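PDB 2ZHZ: ATP:cob(I)alamin adenosyltransferase, putative from Burkholderia thailandensis, which probably transfers the adenosyl group of ATP to the cobalt of reduced cobalamin, yielding adenosylcobalamin and triphosphate. Local coordinates for residues B[30-35]-B[136-141]. Sequence-based numbering, arbitrary orientation.
Sequences DARIAA and VALGAS. With ATP (adenosine-5'-triphosphate), chain G.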
ATOM      1  N   ASP B  30     -17.447   5.227  -1.514  1.00 17.77           N
ATOM      2  CA  ASP B  30     -17.577   6.470  -2.273  1.00 18.73           C
ATOM      3  C   ASP B  30     -16.185   6.926  -2.713  1.00 19.43           C
ATOM      4  O   ASP B  30     -15.205   6.729  -1.989  1.00 17.37           O
ATOM      5  CB  ASP B  30     -18.209   7.554  -1.395  1.00 20.37           C
ATOM      6  CG  ASP B  30     -18.532   8.820  -2.166  1.00 25.53           C
ATOM      7  OD1 ASP B  30     -19.626   8.892  -2.762  1.00 27.21           O
ATOM      8  OD2 ASP B  30     -17.690   9.740  -2.183  1.00 26.65           O
ATOM      9  N   ALA B  31     -16.106   7.540  -3.890  1.00 18.04           N
ATOM     10  CA  ALA B  31     -14.835   8.024  -4.427  1.00 19.14           C
ATOM     11  C   ALA B  31     -14.109   8.972  -3.471  1.00 17.65           C
ATOM     12  O   ALA B  31     -12.881   8.985  -3.411  1.00 15.76           O
ATOM     13  CB  ALA B  31     -15.070   8.719  -5.769  1.00 21.10           C
ATOM     14  N   ARG B  32     -14.866   9.768  -2.724  1.00 17.86           N
ATOM     15  CA  ARG B  32     -14.257  10.706  -1.786  1.00 17.48           C
ATOM     16  C   ARG B  32     -13.606   9.971  -0.612  1.00 17.67           C
ATOM     17  O   ARG B  32     -12.524  10.342  -0.156  1.00 15.91           O
ATOM     18  CB  ARG B  32     -15.310  11.696  -1.269  1.00 18.51           C
ATOM     19  CG  ARG B  32     -14.756  12.788  -0.361  1.00 16.56           C
ATOM     20  CD  ARG B  32     -15.824  13.822  -0.011  1.00 18.70           C
ATOM     21  NE  ARG B  32     -16.195  14.647  -1.161  1.00 19.60           N
ATOM     22  CZ  ARG B  32     -15.511  15.710  -1.581  1.00 22.53           C
ATOM     23  NH1 ARG B  32     -14.407  16.093  -0.949  1.00 22.59           N
ATOM     24  NH2 ARG B  32     -15.933  16.394  -2.639  1.00 27.04           N
ATOM     25  N   ILE B  33     -14.266   8.924  -0.126  1.00 15.30           N
ATOM     26  CA  ILE B  33     -13.734   8.154   0.989  1.00 15.76           C
ATOM     27  C   ILE B  33     -12.493   7.383   0.540  1.00 15.38           C
ATOM     28  O   ILE B  33     -11.555   7.200   1.311  1.00 14.82           O
ATOM     29  CB  ILE B  33     -14.798   7.171   1.544  1.00 14.97           C
ATOM     30  CG1 ILE B  33     -16.017   7.963   2.032  1.00 19.54           C
ATOM     31  CG2 ILE B  33     -14.222   6.356   2.690  1.00 18.80           C
ATOM     32  CD1 ILE B  33     -15.684   9.037   3.062  1.00 16.53           C
ATOM     33  N   ALA B  34     -12.495   6.939  -0.711  1.00 12.43           N
ATOM     34  CA  ALA B  34     -11.354   6.216  -1.259  1.00 14.82           C
ATOM     35  C   ALA B  34     -10.133   7.136  -1.339  1.00 15.63           C
ATOM     36  O   ALA B  34      -9.019   6.730  -1.002  1.00 14.42           O
ATOM     37  CB  ALA B  34     -11.691   5.675  -2.646  1.00 14.34           C
ATOM     38  N   ALA B  35     -10.336   8.371  -1.792  1.00 12.97           N
ATOM     39  CA  ALA B  35      -9.224   9.313  -1.899  1.00 14.27           C
ATOM     40  C   ALA B  35      -8.681   9.631  -0.505  1.00 14.86           C
ATOM     41  O   ALA B  35      -7.469   9.648  -0.292  1.00 15.35           O
ATOM     42  CB  ALA B  35      -9.682  10.592  -2.600  1.00 14.50           C
ATOM     43  N   VAL B 136      -7.821  12.433  -8.519  1.00 16.61           N
ATOM     44  CA  VAL B 136      -8.231  12.852  -9.856  1.00 17.26           C
ATOM     45  C   VAL B 136      -9.609  12.268 -10.176  1.00 17.91           C
ATOM     46  O   VAL B 136     -10.442  12.916 -10.814  1.00 18.20           O
ATOM     47  CB  VAL B 136      -7.213  12.382 -10.922  1.00 17.36           C
ATOM     48  CG1 VAL B 136      -7.788  12.570 -12.322  1.00 18.79           C
ATOM     49  CG2 VAL B 136      -5.923  13.168 -10.779  1.00 16.25           C
ATOM     50  N   ALA B 137      -9.844  11.039  -9.724  1.00 17.08           N
ATOM     51  CA  ALA B 137     -11.120  10.369  -9.952  1.00 16.53           C
ATOM     52  C   ALA B 137     -12.233  11.071  -9.180  1.00 19.32           C
ATOM     53  O   ALA B 137     -13.348  11.220  -9.677  1.00 21.23           O
ATOM     54  CB  ALA B 137     -11.027   8.904  -9.523  1.00 17.69           C
ATOM     55  N   LEU B 138     -11.932  11.488  -7.956  1.00 19.62           N
ATOM     56  CA  LEU B 138     -12.913  12.179  -7.138  1.00 20.90           C
ATOM     57  C   LEU B 138     -13.282  13.511  -7.783  1.00 23.51           C
ATOM     58  O   LEU B 138     -14.454  13.889  -7.820  1.00 22.11           O
ATOM     59  CB  LEU B 138     -12.356  12.428  -5.736  1.00 20.31           C
ATOM     60  CG  LEU B 138     -13.194  13.362  -4.854  1.00 21.15           C
ATOM     61  CD1 LEU B 138     -14.584  12.766  -4.642  1.00 23.21           C
ATOM     62  CD2 LEU B 138     -12.487  13.581  -3.528  1.00 21.82           C
ATOM     63  N   GLY B 139     -12.271  14.212  -8.296  1.00 23.47           N
ATOM     64  CA  GLY B 139     -12.493  15.500  -8.931  1.00 26.84           C
ATOM     65  C   GLY B 139     -13.284  15.439 -10.225  1.00 28.99           C
ATOM     66  O   GLY B 139     -13.856  16.442 -10.653  1.00 30.46           O
ATOM     67  N   ALA B 140     -13.316  14.269 -10.855  1.00 27.40           N
ATOM     68  CA  ALA B 140     -14.053  14.102 -12.101  1.00 29.87           C
ATOM     69  C   ALA B 140     -15.545  13.888 -11.846  1.00 31.55           C
ATOM     70  O   ALA B 140     -16.359  14.000 -12.760  1.00 33.12           O
ATOM     71  CB  ALA B 140     -13.488  12.928 -12.892  1.00 28.52           C
ATOM     72  N   SER B 141     -15.904  13.585 -10.603  1.00 32.59           N
ATOM     73  CA  SER B 141     -17.306  13.352 -10.266  1.00 35.15           C
ATOM     74  C   SER B 141     -17.828  14.367  -9.257  1.00 37.63           C
ATOM     75  O   SER B 141     -19.029  14.427  -8.987  1.00 38.74           O
ATOM     76  CB  SER B 141     -17.486  11.938  -9.707  1.00 36.47           C
ATOM     77  OG  SER B 141     -16.762  11.769  -8.502  1.00 40.76           O
TER
HETATM   78  PG  ATP G 201     -17.071   3.738  13.676  1.00 39.70           P
HETATM   79  O1G ATP G 201     -17.965   2.662  13.103  1.00 30.48           O
HETATM   80  O2G ATP G 201     -17.472   4.205  15.046  1.00 39.75           O
HETATM   81  O3G ATP G 201     -15.619   3.310  13.747  1.00 40.97           O
HETATM   82  PB  ATP G 201     -16.853   5.124  11.078  1.00 36.46           P
HETATM   83  O1B ATP G 201     -16.441   3.784  10.550  1.00 25.75           O
HETATM   84  O2B ATP G 201     -18.025   5.781  10.382  1.00 30.85           O
HETATM   85  O3B ATP G 201     -17.172   5.058  12.696  1.00 38.15           O
HETATM   86  PA  ATP G 201     -14.114   5.941  11.657  1.00 41.64           P
HETATM   87  O1A ATP G 201     -13.574   4.614  11.240  1.00 41.98           O
HETATM   88  O2A ATP G 201     -14.177   6.303  13.132  1.00 41.77           O
HETATM   89  O3A ATP G 201     -15.604   6.176  11.004  1.00 39.79           O
HETATM   90  O5' ATP G 201     -13.222   7.030  10.884  1.00 43.67           O
HETATM   91  C5' ATP G 201     -13.487   8.414  11.007  1.00 45.16           C
HETATM   92  C4' ATP G 201     -13.222   9.144   9.683  1.00 46.03           C
HETATM   93  O4' ATP G 201     -12.446   8.358   8.750  1.00 41.67           O
HETATM   94  C3' ATP G 201     -14.519   9.544   8.988  1.00 47.21           C
HETATM   95  O3' ATP G 201     -14.670  10.973   8.989  1.00 54.35           O
HETATM   96  C2' ATP G 201     -14.451   8.955   7.586  1.00 45.61           C
HETATM   97  O2' ATP G 201     -14.554   9.991   6.593  1.00 46.03           O
HETATM   98  C1' ATP G 201     -13.122   8.211   7.489  1.00 41.51           C
HETATM   99  N9  ATP G 201     -13.310   6.749   7.162  1.00 36.02           N
HETATM  100  C8  ATP G 201     -14.150   5.879   7.787  1.00 33.56           C
HETATM  101  N7  ATP G 201     -14.078   4.637   7.251  1.00 30.37           N
HETATM  102  C5  ATP G 201     -13.178   4.678   6.257  1.00 29.44           C
HETATM  103  C6  ATP G 201     -12.612   3.707   5.263  1.00 27.60           C
HETATM  104  N6  ATP G 201     -13.022   2.407   5.244  1.00 23.78           N
HETATM  105  N1  ATP G 201     -11.665   4.169   4.371  1.00 16.91           N
HETATM  106  C2  ATP G 201     -11.239   5.467   4.370  1.00 26.60           C
HETATM  107  N3  ATP G 201     -11.714   6.403   5.248  1.00 28.24           N
HETATM  108  C4  ATP G 201     -12.666   6.078   6.195  1.00 31.58           C
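Leu-138 lays its two methyls on Ala-31, Arg-32 and Ala-35 in the first turn of helix 31-50, within the helix bundle of this PduO-type adenosyltransferase, a worked example of one branched side chain joining two nearly antiparallel helices. The short axes approach to 8.8 Å at 155°, bringing the C-terminal part of helix 116-141 beside that first turn. With CG anti to its backbone N (chi1 170°), Leu-138 carries its branch point toward the opposite helix, and both methyls lie close to Arg-32 CA. CD1 presses on that atom at 3.5 Å and also touches Ala-31 CB, while CD2 meets Ala-35 CB at 4.2 Å, so the fork sits among Ala-31, Arg-32 and Ala-35.

Arg-32 crosses the leucine obliquely. Its chain runs extended to CD and then bends at chi3 (-70°), and CD2 of Leu-138 lies 4.1 Å above one face of the guanidinium, offset toward its rim. The charged end finds its partners beyond the two segments, in a salt bridge from NH2 to Glu-142 OE1 and a hydrogen bond from NH1 to Leu-76 O. Leu-76 of helix 56-77 also packs on Leu-138 and Ala-35.

On another side of the same turn, Ile-33 lays CG2 against ATP C2 at 3.5 Å, so the helix that receives the leucine also lines the nucleotide pocket, which Arg-133 of the third subunit completes in part. Asp-30 N-caps this helix, OD2 accepting from Arg-32 N at 2.9 Å. On segment 136-141, Ser-141 N and OG reach Leu-138 O from the same face of its carbonyl plane, OG at 3.2 Å.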